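Mosquitocidal toxin (Lysinibacillus sphaericus, PDB 2VSE) acts as a mosquitocidal holotoxin, probably by ADP-ribosylating host proteins, with ricin-B-like lectin domains that probably bind sugars. Local coordinates at residues R176-R181 / N197-N202; K410-T415 / I501-D506. All coordinates share one frame; numbering follows the deposited sequence.

Contact 1 of 2, residues R176-R181 / N197-N202; sequences RPEFIR and NPNFIN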
ATOM      1  N   ARG A 176       1.354   3.670   4.062  1.00 47.77           N
ATOM      2  CA  ARG A 176       1.768   2.683   5.081  1.00 47.21           C
ATOM      3  C   ARG A 176       2.232   3.374   6.380  1.00 47.43           C
ATOM      4  O   ARG A 176       2.689   4.518   6.335  1.00 47.45           O
ATOM      5  CB  ARG A 176       2.849   1.751   4.513  1.00 46.89           C
ATOM      6  CG  ARG A 176       2.328   0.826   3.421  1.00 45.50           C
ATOM      7  CD  ARG A 176       3.300  -0.277   3.017  1.00 45.25           C
ATOM      8  NE  ARG A 176       4.624   0.220   2.643  1.00 43.35           N
ATOM      9  CZ  ARG A 176       4.930   0.721   1.455  1.00 42.90           C
ATOM     10  NH1 ARG A 176       4.004   0.811   0.504  1.00 44.91           N
ATOM     11  NH2 ARG A 176       6.156   1.143   1.217  1.00 40.82           N
ATOM     12  N   PRO A 177       2.125   2.689   7.540  1.00 47.48           N
ATOM     13  CA  PRO A 177       2.388   3.348   8.844  1.00 47.51           C
ATOM     14  C   PRO A 177       3.829   3.795   9.078  1.00 47.74           C
ATOM     15  O   PRO A 177       4.067   4.702   9.880  1.00 48.27           O
ATOM     16  CB  PRO A 177       2.009   2.269   9.872  1.00 47.23           C
ATOM     17  CG  PRO A 177       2.096   1.012   9.164  1.00 46.15           C
ATOM     18  CD  PRO A 177       1.762   1.275   7.721  1.00 46.93           C
ATOM     19  N   GLU A 178       4.782   3.171   8.392  1.00 47.88           N
ATOM     20  CA  GLU A 178       6.183   3.546   8.545  1.00 48.09           C
ATOM     21  C   GLU A 178       6.504   4.938   7.979  1.00 48.30           C
ATOM     22  O   GLU A 178       7.623   5.430   8.139  1.00 48.94           O
ATOM     23  CB  GLU A 178       7.114   2.476   7.958  1.00 47.92           C
ATOM     24  CG  GLU A 178       6.980   2.263   6.451  1.00 48.20           C
ATOM     25  CD  GLU A 178       6.064   1.109   6.077  1.00 48.39           C
ATOM     26  OE1 GLU A 178       5.097   0.831   6.817  1.00 47.73           O
ATOM     27  OE2 GLU A 178       6.306   0.491   5.020  1.00 48.44           O
ATOM     28  N   PHE A 179       5.528   5.563   7.320  1.00 48.22           N
ATOM     29  CA  PHE A 179       5.690   6.912   6.774  1.00 47.94           C
ATOM     30  C   PHE A 179       5.033   7.955   7.673  1.00 48.19           C
ATOM     31  O   PHE A 179       5.054   9.161   7.376  1.00 48.08           O
ATOM     32  CB  PHE A 179       5.157   6.991   5.334  1.00 47.40           C
ATOM     33  CG  PHE A 179       5.806   5.997   4.395  1.00 46.80           C
ATOM     34  CD1 PHE A 179       7.174   6.047   4.147  1.00 45.33           C
ATOM     35  CD2 PHE A 179       5.051   5.009   3.776  1.00 45.86           C
ATOM     36  CE1 PHE A 179       7.779   5.128   3.312  1.00 45.57           C
ATOM     37  CE2 PHE A 179       5.650   4.083   2.932  1.00 46.33           C
ATOM     38  CZ  PHE A 179       7.018   4.139   2.699  1.00 46.04           C
ATOM     39  N   ILE A 180       4.457   7.480   8.777  1.00 48.20           N
ATOM     40  CA  ILE A 180       3.846   8.353   9.763  1.00 48.32           C
ATOM     41  C   ILE A 180       4.788   8.485  10.964  1.00 48.25           C
ATOM     42  O   ILE A 180       4.948   7.542  11.734  1.00 48.52           O
ATOM     43  CB  ILE A 180       2.459   7.835  10.194  1.00 48.32           C
ATOM     44  CG1 ILE A 180       1.640   7.423   8.965  1.00 48.21           C
ATOM     45  CG2 ILE A 180       1.718   8.920  10.977  1.00 49.06           C
ATOM     46  CD1 ILE A 180       0.369   6.661   9.283  1.00 48.57           C
ATOM     47  N   ARG A 181       5.419   9.648  11.114  1.00 47.84           N
ATOM     48  CA  ARG A 181       6.413   9.811  12.169  1.00 47.62           C
ATOM     49  C   ARG A 181       5.804  10.146  13.527  1.00 47.72           C
ATOM     50  O   ARG A 181       6.282   9.674  14.544  1.00 47.53           O
ATOM     51  CB  ARG A 181       7.483  10.841  11.788  1.00 47.25           C
ATOM     52  CG  ARG A 181       8.609  10.950  12.809  1.00 46.36           C
ATOM     53  CD  ARG A 181       9.767  11.766  12.297  1.00 44.77           C
ATOM     54  NE  ARG A 181       9.404  13.167  12.155  1.00 43.63           N
ATOM     55  CZ  ARG A 181      10.260  14.132  11.860  1.00 44.55           C
ATOM     56  NH1 ARG A 181      11.548  13.857  11.676  1.00 44.35           N
ATOM     57  NH2 ARG A 181       9.826  15.384  11.757  1.00 44.86           N
ATOM     58  N   ASN A 197       6.123   7.552  16.625  1.00 48.77           N
ATOM     59  CA  ASN A 197       6.027   6.205  16.069  1.00 48.71           C
ATOM     60  C   ASN A 197       7.406   5.578  15.858  1.00 48.71           C
ATOM     61  O   ASN A 197       8.104   5.931  14.909  1.00 49.18           O
ATOM     62  CB  ASN A 197       5.297   6.272  14.724  1.00 48.67           C
ATOM     63  CG  ASN A 197       5.150   4.912  14.064  1.00 49.28           C
ATOM     64  OD1 ASN A 197       5.330   3.874  14.698  1.00 49.44           O
ATOM     65  ND2 ASN A 197       4.805   4.913  12.785  1.00 50.01           N
ATOM     66  N   PRO A 198       7.805   4.639  16.734  1.00 48.34           N
ATOM     67  CA  PRO A 198       9.098   3.965  16.610  1.00 47.98           C
ATOM     68  C   PRO A 198       9.350   3.361  15.233  1.00 47.97           C
ATOM     69  O   PRO A 198      10.498   3.287  14.793  1.00 48.24           O
ATOM     70  CB  PRO A 198       9.005   2.861  17.666  1.00 47.61           C
ATOM     71  CG  PRO A 198       8.139   3.451  18.704  1.00 47.71           C
ATOM     72  CD  PRO A 198       7.074   4.173  17.926  1.00 48.39           C
ATOM     73  N   ASN A 199       8.280   2.955  14.556  1.00 47.61           N
ATOM     74  CA  ASN A 199       8.369   2.236  13.292  1.00 47.35           C
ATOM     75  C   ASN A 199       8.497   3.170  12.074  1.00 47.31           C
ATOM     76  O   ASN A 199       8.500   2.705  10.936  1.00 47.36           O
ATOM     77  CB  ASN A 199       7.157   1.282  13.161  1.00 47.17           C
ATOM     78  CG  ASN A 199       7.184   0.420  11.886  1.00 46.90           C
ATOM     79  OD1 ASN A 199       8.179  -0.241  11.558  1.00 46.31           O
ATOM     80  ND2 ASN A 199       6.067   0.410  11.179  1.00 47.45           N
ATOM     81  N   PHE A 200       8.616   4.472  12.317  1.00 46.81           N
ATOM     82  CA  PHE A 200       8.845   5.429  11.244  1.00 46.65           C
ATOM     83  C   PHE A 200      10.083   5.041  10.448  1.00 46.81           C
ATOM     84  O   PHE A 200      11.057   4.571  11.015  1.00 46.67           O
ATOM     85  CB  PHE A 200       8.989   6.858  11.791  1.00 46.06           C
ATOM     86  CG  PHE A 200       9.264   7.891  10.730  1.00 44.82           C
ATOM     87  CD1 PHE A 200       8.318   8.160   9.733  1.00 44.34           C
ATOM     88  CD2 PHE A 200      10.463   8.588  10.717  1.00 42.19           C
ATOM     89  CE1 PHE A 200       8.562   9.128   8.748  1.00 42.73           C
ATOM     90  CE2 PHE A 200      10.717   9.548   9.728  1.00 42.89           C
ATOM     91  CZ  PHE A 200       9.761   9.819   8.743  1.00 42.76           C
ATOM     92  N   ILE A 201      10.032   5.262   9.137  1.00 46.94           N
ATOM     93  CA  ILE A 201      11.051   4.779   8.217  1.00 47.20           C
ATOM     94  C   ILE A 201      12.494   5.187   8.548  1.00 47.49           C
ATOM     95  O   ILE A 201      13.434   4.463   8.199  1.00 47.70           O
ATOM     96  CB  ILE A 201      10.703   5.157   6.754  1.00 47.27           C
ATOM     97  CG1 ILE A 201      11.384   4.199   5.777  1.00 47.23           C
ATOM     98  CG2 ILE A 201      11.054   6.619   6.453  1.00 46.50           C
ATOM     99  CD1 ILE A 201      10.771   2.845   5.719  1.00 46.56           C
ATOM    100  N   ASN A 202      12.672   6.343   9.188  1.00 47.51           N
ATOM    101  CA  ASN A 202      13.993   6.780   9.669  1.00 47.46           C
ATOM    102  C   ASN A 202      13.980   6.940  11.192  1.00 47.57           C
ATOM    103  O   ASN A 202      13.721   8.025  11.703  1.00 47.48           O
ATOM    104  CB  ASN A 202      14.457   8.073   8.980  1.00 46.96           C
ATOM    105  CG  ASN A 202      15.944   8.377   9.207  1.00 47.03           C
ATOM    106  OD1 ASN A 202      16.539   8.005  10.223  1.00 47.15           O
ATOM    107  ND2 ASN A 202      16.543   9.079   8.257  1.00 46.92           N
TER

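Contact 2 of 2, residues K410-T415 / I501-D506; sequences KTNYQT and IERNED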
ATOM      1  N   LYS A 410      16.384   5.018  17.588  1.00 48.04           N
ATOM      2  CA  LYS A 410      15.295   4.440  18.369  1.00 47.73           C
ATOM      3  C   LYS A 410      15.121   2.963  18.026  1.00 47.62           C
ATOM      4  O   LYS A 410      15.036   2.608  16.858  1.00 47.54           O
ATOM      5  CB  LYS A 410      13.985   5.200  18.115  1.00 47.28           C
ATOM      6  CG  LYS A 410      12.757   4.588  18.800  1.00 47.09           C
ATOM      7  CD  LYS A 410      12.824   4.732  20.328  1.00 46.58           C
ATOM      8  CE  LYS A 410      11.835   3.816  21.043  1.00 46.56           C
ATOM      9  NZ  LYS A 410      12.449   2.505  21.460  1.00 46.96           N
ATOM     10  N   THR A 411      15.071   2.102  19.039  1.00 47.31           N
ATOM     11  CA  THR A 411      14.850   0.692  18.777  1.00 47.00           C
ATOM     12  C   THR A 411      13.400   0.518  18.408  1.00 46.64           C
ATOM     13  O   THR A 411      12.532   1.215  18.939  1.00 46.35           O
ATOM     14  CB  THR A 411      15.202  -0.215  19.971  1.00 47.03           C
ATOM     15  OG1 THR A 411      14.505   0.235  21.144  1.00 48.51           O
ATOM     16  CG2 THR A 411      16.705  -0.219  20.223  1.00 46.07           C
ATOM     17  N   ASN A 412      13.154  -0.413  17.487  1.00 46.63           N
ATOM     18  CA  ASN A 412      11.837  -0.629  16.921  1.00 46.58           C
ATOM     19  C   ASN A 412      11.686  -2.086  16.499  1.00 46.77           C
ATOM     20  O   ASN A 412      12.513  -2.605  15.757  1.00 47.21           O
ATOM     21  CB  ASN A 412      11.623   0.330  15.745  1.00 45.97           C
ATOM     22  CG  ASN A 412      10.483  -0.079  14.858  1.00 46.50           C
ATOM     23  OD1 ASN A 412       9.357  -0.267  15.318  1.00 47.03           O
ATOM     24  ND2 ASN A 412      10.758  -0.200  13.566  1.00 45.27           N
ATOM     25  N   TYR A 413      10.617  -2.734  16.956  1.00 46.50           N
ATOM     26  CA  TYR A 413      10.473  -4.177  16.799  1.00 46.32           C
ATOM     27  C   TYR A 413       9.264  -4.591  15.971  1.00 46.55           C
ATOM     28  O   TYR A 413       9.337  -5.559  15.206  1.00 46.10           O
ATOM     29  CB  TYR A 413      10.436  -4.860  18.171  1.00 45.29           C
ATOM     30  CG  TYR A 413      11.634  -4.502  19.011  1.00 45.22           C
ATOM     31  CD1 TYR A 413      12.876  -5.105  18.775  1.00 44.28           C
ATOM     32  CD2 TYR A 413      11.544  -3.532  20.010  1.00 42.90           C
ATOM     33  CE1 TYR A 413      13.975  -4.769  19.517  1.00 43.84           C
ATOM     34  CE2 TYR A 413      12.646  -3.186  20.754  1.00 43.25           C
ATOM     35  CZ  TYR A 413      13.857  -3.811  20.510  1.00 44.12           C
ATOM     36  OH  TYR A 413      14.958  -3.480  21.257  1.00 44.77           O
ATOM     37  N   GLN A 414       8.156  -3.879  16.137  1.00 46.69           N
ATOM     38  CA  GLN A 414       6.944  -4.238  15.430  1.00 47.13           C
ATOM     39  C   GLN A 414       6.971  -3.625  14.045  1.00 47.63           C
ATOM     40  O   GLN A 414       6.348  -2.601  13.748  1.00 48.39           O
ATOM     41  CB  GLN A 414       5.691  -3.869  16.202  1.00 46.64           C
ATOM     42  CG  GLN A 414       4.524  -4.639  15.695  1.00 45.92           C
ATOM     43  CD  GLN A 414       3.257  -4.311  16.406  1.00 46.30           C
ATOM     44  OE1 GLN A 414       3.132  -3.260  17.052  1.00 47.46           O
ATOM     45  NE2 GLN A 414       2.288  -5.204  16.296  1.00 44.90           N
ATOM     46  N   THR A 415       7.693  -4.315  13.194  1.00 47.90           N
ATOM     47  CA  THR A 415       8.154  -3.813  11.936  1.00 48.35           C
ATOM     48  C   THR A 415       7.157  -4.157  10.804  1.00 48.57           C
ATOM     49  O   THR A 415       7.011  -3.409   9.824  1.00 48.24           O
ATOM     50  CB  THR A 415       9.552  -4.418  11.724  1.00 48.38           C
ATOM     51  OG1 THR A 415      10.450  -3.447  11.170  1.00 50.10           O
ATOM     52  CG2 THR A 415       9.492  -5.654  10.910  1.00 47.09           C
ATOM     53  N   ILE A 501      12.452  -9.184  13.296  1.00 47.69           N
ATOM     54  CA  ILE A 501      12.368  -8.783  11.907  1.00 47.26           C
ATOM     55  C   ILE A 501      12.789  -7.316  11.784  1.00 47.71           C
ATOM     56  O   ILE A 501      12.087  -6.415  12.217  1.00 47.75           O
ATOM     57  CB  ILE A 501      10.963  -9.040  11.325  1.00 47.04           C
ATOM     58  CG1 ILE A 501      10.617 -10.537  11.390  1.00 47.69           C
ATOM     59  CG2 ILE A 501      10.898  -8.576   9.895  1.00 46.41           C
ATOM     60  CD1 ILE A 501       9.191 -10.909  10.935  1.00 47.03           C
ATOM     61  N   GLU A 502      13.955  -7.092  11.195  1.00 47.77           N
ATOM     62  CA  GLU A 502      14.549  -5.771  11.147  1.00 47.60           C
ATOM     63  C   GLU A 502      14.501  -5.291   9.708  1.00 48.01           C
ATOM     64  O   GLU A 502      14.862  -6.034   8.787  1.00 48.22           O
ATOM     65  CB  GLU A 502      15.994  -5.827  11.641  1.00 47.50           C
ATOM     66  CG  GLU A 502      16.167  -6.631  12.933  1.00 47.47           C
ATOM     67  CD  GLU A 502      17.614  -6.951  13.271  1.00 47.44           C
ATOM     68  OE1 GLU A 502      18.465  -7.054  12.365  1.00 46.98           O
ATOM     69  OE2 GLU A 502      17.903  -7.127  14.468  1.00 49.06           O
ATOM     70  N   ARG A 503      14.042  -4.053   9.525  1.00 47.84           N
ATOM     71  CA  ARG A 503      13.879  -3.474   8.208  1.00 47.54           C
ATOM     72  C   ARG A 503      15.158  -2.784   7.772  1.00 47.99           C
ATOM     73  O   ARG A 503      15.664  -1.919   8.486  1.00 47.99           O
ATOM     74  CB  ARG A 503      12.708  -2.482   8.212  1.00 47.62           C
ATOM     75  CG  ARG A 503      12.357  -1.893   6.844  1.00 46.26           C
ATOM     76  CD  ARG A 503      11.055  -1.093   6.869  1.00 46.70           C
ATOM     77  NE  ARG A 503      11.114   0.039   7.796  1.00 46.08           N
ATOM     78  CZ  ARG A 503      10.299   0.224   8.833  1.00 45.32           C
ATOM     79  NH1 ARG A 503       9.321  -0.634   9.093  1.00 43.52           N
ATOM     80  NH2 ARG A 503      10.464   1.284   9.612  1.00 45.17           N
ATOM     81  N   ASN A 504      15.668  -3.162   6.598  1.00 48.25           N
ATOM     82  CA  ASN A 504      16.839  -2.506   6.014  1.00 48.80           C
ATOM     83  C   ASN A 504      16.442  -1.275   5.215  1.00 49.20           C
ATOM     84  O   ASN A 504      15.259  -1.028   5.011  1.00 49.35           O
ATOM     85  CB  ASN A 504      17.626  -3.475   5.140  1.00 48.72           C
ATOM     86  CG  ASN A 504      18.183  -4.628   5.927  1.00 49.95           C
ATOM     87  OD1 ASN A 504      18.740  -4.440   7.014  1.00 51.70           O
ATOM     88  ND2 ASN A 504      18.025  -5.836   5.401  1.00 50.07           N
ATOM     89  N   GLU A 505      17.424  -0.498   4.767  1.00 49.66           N
ATOM     90  CA  GLU A 505      17.130   0.703   3.993  1.00 50.09           C
ATOM     91  C   GLU A 505      16.597   0.401   2.593  1.00 50.26           C
ATOM     92  O   GLU A 505      15.854   1.200   2.024  1.00 50.23           O
ATOM     93  CB  GLU A 505      18.345   1.619   3.916  1.00 50.40           C
ATOM     94  CG  GLU A 505      18.311   2.739   4.935  1.00 51.42           C
ATOM     95  CD  GLU A 505      19.643   3.445   5.065  1.00 52.59           C
ATOM     96  OE1 GLU A 505      19.943   4.331   4.233  1.00 52.96           O
ATOM     97  OE2 GLU A 505      20.383   3.112   6.013  1.00 53.39           O
ATOM     98  N   ASP A 506      16.977  -0.750   2.046  1.00 50.46           N
ATOM     99  CA  ASP A 506      16.569  -1.143   0.697  1.00 50.72           C
ATOM    100  C   ASP A 506      15.201  -1.853   0.711  1.00 51.04           C
ATOM    101  O   ASP A 506      14.830  -2.536  -0.251  1.00 50.86           O
ATOM    102  CB  ASP A 506      17.635  -2.064   0.091  1.00 50.52           C
ATOM    103  CG  ASP A 506      17.774  -3.369   0.860  1.00 51.31           C
ATOM    104  OD1 ASP A 506      16.976  -3.589   1.800  1.00 49.83           O
ATOM    105  OD2 ASP A 506      18.679  -4.174   0.535  1.00 52.80           O
TER
HETATM  106  O   HOH W   1      13.291  -4.449  13.942  1.00 39.95           O
HETATM  107  O   HOH W   2      11.216  -7.724  15.534  1.00 35.82           O
HETATM  108  O   HOH W   3       8.079  -2.344   7.368  1.00 30.86           O

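Contact 1 of 2, residues R176-R181 / N197-N202
R181 lays the aliphatic part of its side chain over one face of the F200 ring. Its CB lies 3.5 Å from the F200 ring centroid, a CH-pi contact almost over the centre. CG and CD continue over the CD2 and CE2 side of the ring. CG is anti to the backbone N (chi1 -175°), which keeps this part of the chain along the ring. The guanidinium then bends off to a salt bridge with E143. I201 CG2, from the next residue along, lies toward the rim of the opposite face. R181, F200 and N197 are buried and form the tight part of the contact.

N197 closes it at one end. N197 ND2 donates to I180 O at 2.8 Å, close to both the amide plane and the carbonyl plane. N197 N donates to R181 O at 3.0 Å. N199 N reaches N197 OD1 from above the amide plane at 3.1 Å, which makes an Asx turn. Together the two amide bonds favour this rotation. Further along, I201 N donates to E178 O at 2.6 Å, but the bond is bent.

Looser is the side-chain contact of E178 CG with I201 CD1, at 3.9 Å. R503 lies on this partly exposed side. R176 NE reaches E178 OE2 from above the carboxylate plane, a salt bridge of 2.9 Å.

The contact joins the approach to strand 180-187 to the loop leaving strand 190-196, in the ADP-ribosyltransferase-like part. Its chemistry implies a turn pinned by backbone carbonyls round a buried ring, with one charge pair buried (R181-E143) and one partly exposed (R176-E178).

Contact 2 of 2, residues K410-T415 / I501-D506
T415 points its side chain at I501, on strand 498-503 of a ricin-type beta-trefoil. The other segment, 410-415, is the irregular linker that leads into strand 419-425 of the same sheet. The side chains of T415 and I501 cross at about a right angle. T415 CG2 meets I501 CG2 at 3.4 Å, methyl to methyl. I501 CG2 is anti to its own backbone N, with CG1 beside that N (chi1 -61°), and this turns the CG2 branch to the linker. T415 CG2 also lies 3.0 Å from I501 O. That is very close for a methyl, and the T415 chi1 of -139° is not staggered, so the exact placing of its two branches is doubtful.

R503 approaches T415 differently. The two side chains slide past each other in opposite directions. R503 is extended at first and then bends at chi3, which brings NH1 near T415 OG1 and T415 O. T415 O lies at the edge of the guanidinium, in its plane. N412 ends near the same guanidinium at an oblique angle. R503 NH1 and N412 ND2 both probably donate to N199 OD1.

The Y413 side chain leaves the backbone away from 501-506; it touches Y458, and its OH bonds to K308. Q414 is the centre of an inverse gamma turn that leads the chain round to T415.

No direct hydrogen bond joins the segments; water does this work. One water donates to N412 O at 2.7 Å and to I501 O at 2.9 Å. A second donates to Y413 O and accepts from I501 N, so both backbone polar atoms of I501 are served. A third donates to T415 O at 2.9 Å and accepts from R503 NH1 at 2.7 Å.

From the N terminus, the chain reaches contact 1 first. It closes a short loop of 15 residues, mostly the antiparallel hairpin of strands 180-187 and 190-196. The chain then builds the sheets that begin at 271-277 and 283-287. It leaves them at strand 406-410 and opens contact 2. That contact closes a longer loop of 85 residues within the next trefoil. The two loops follow in series; they neither nest nor cross. The centres of contact 1 and contact 2 are about 10 Å apart, and the two contacts touch. N199 and I201 of contact 1 meet N412 and R503 of contact 2. The enzyme-like part thereby meets the lectin-like part.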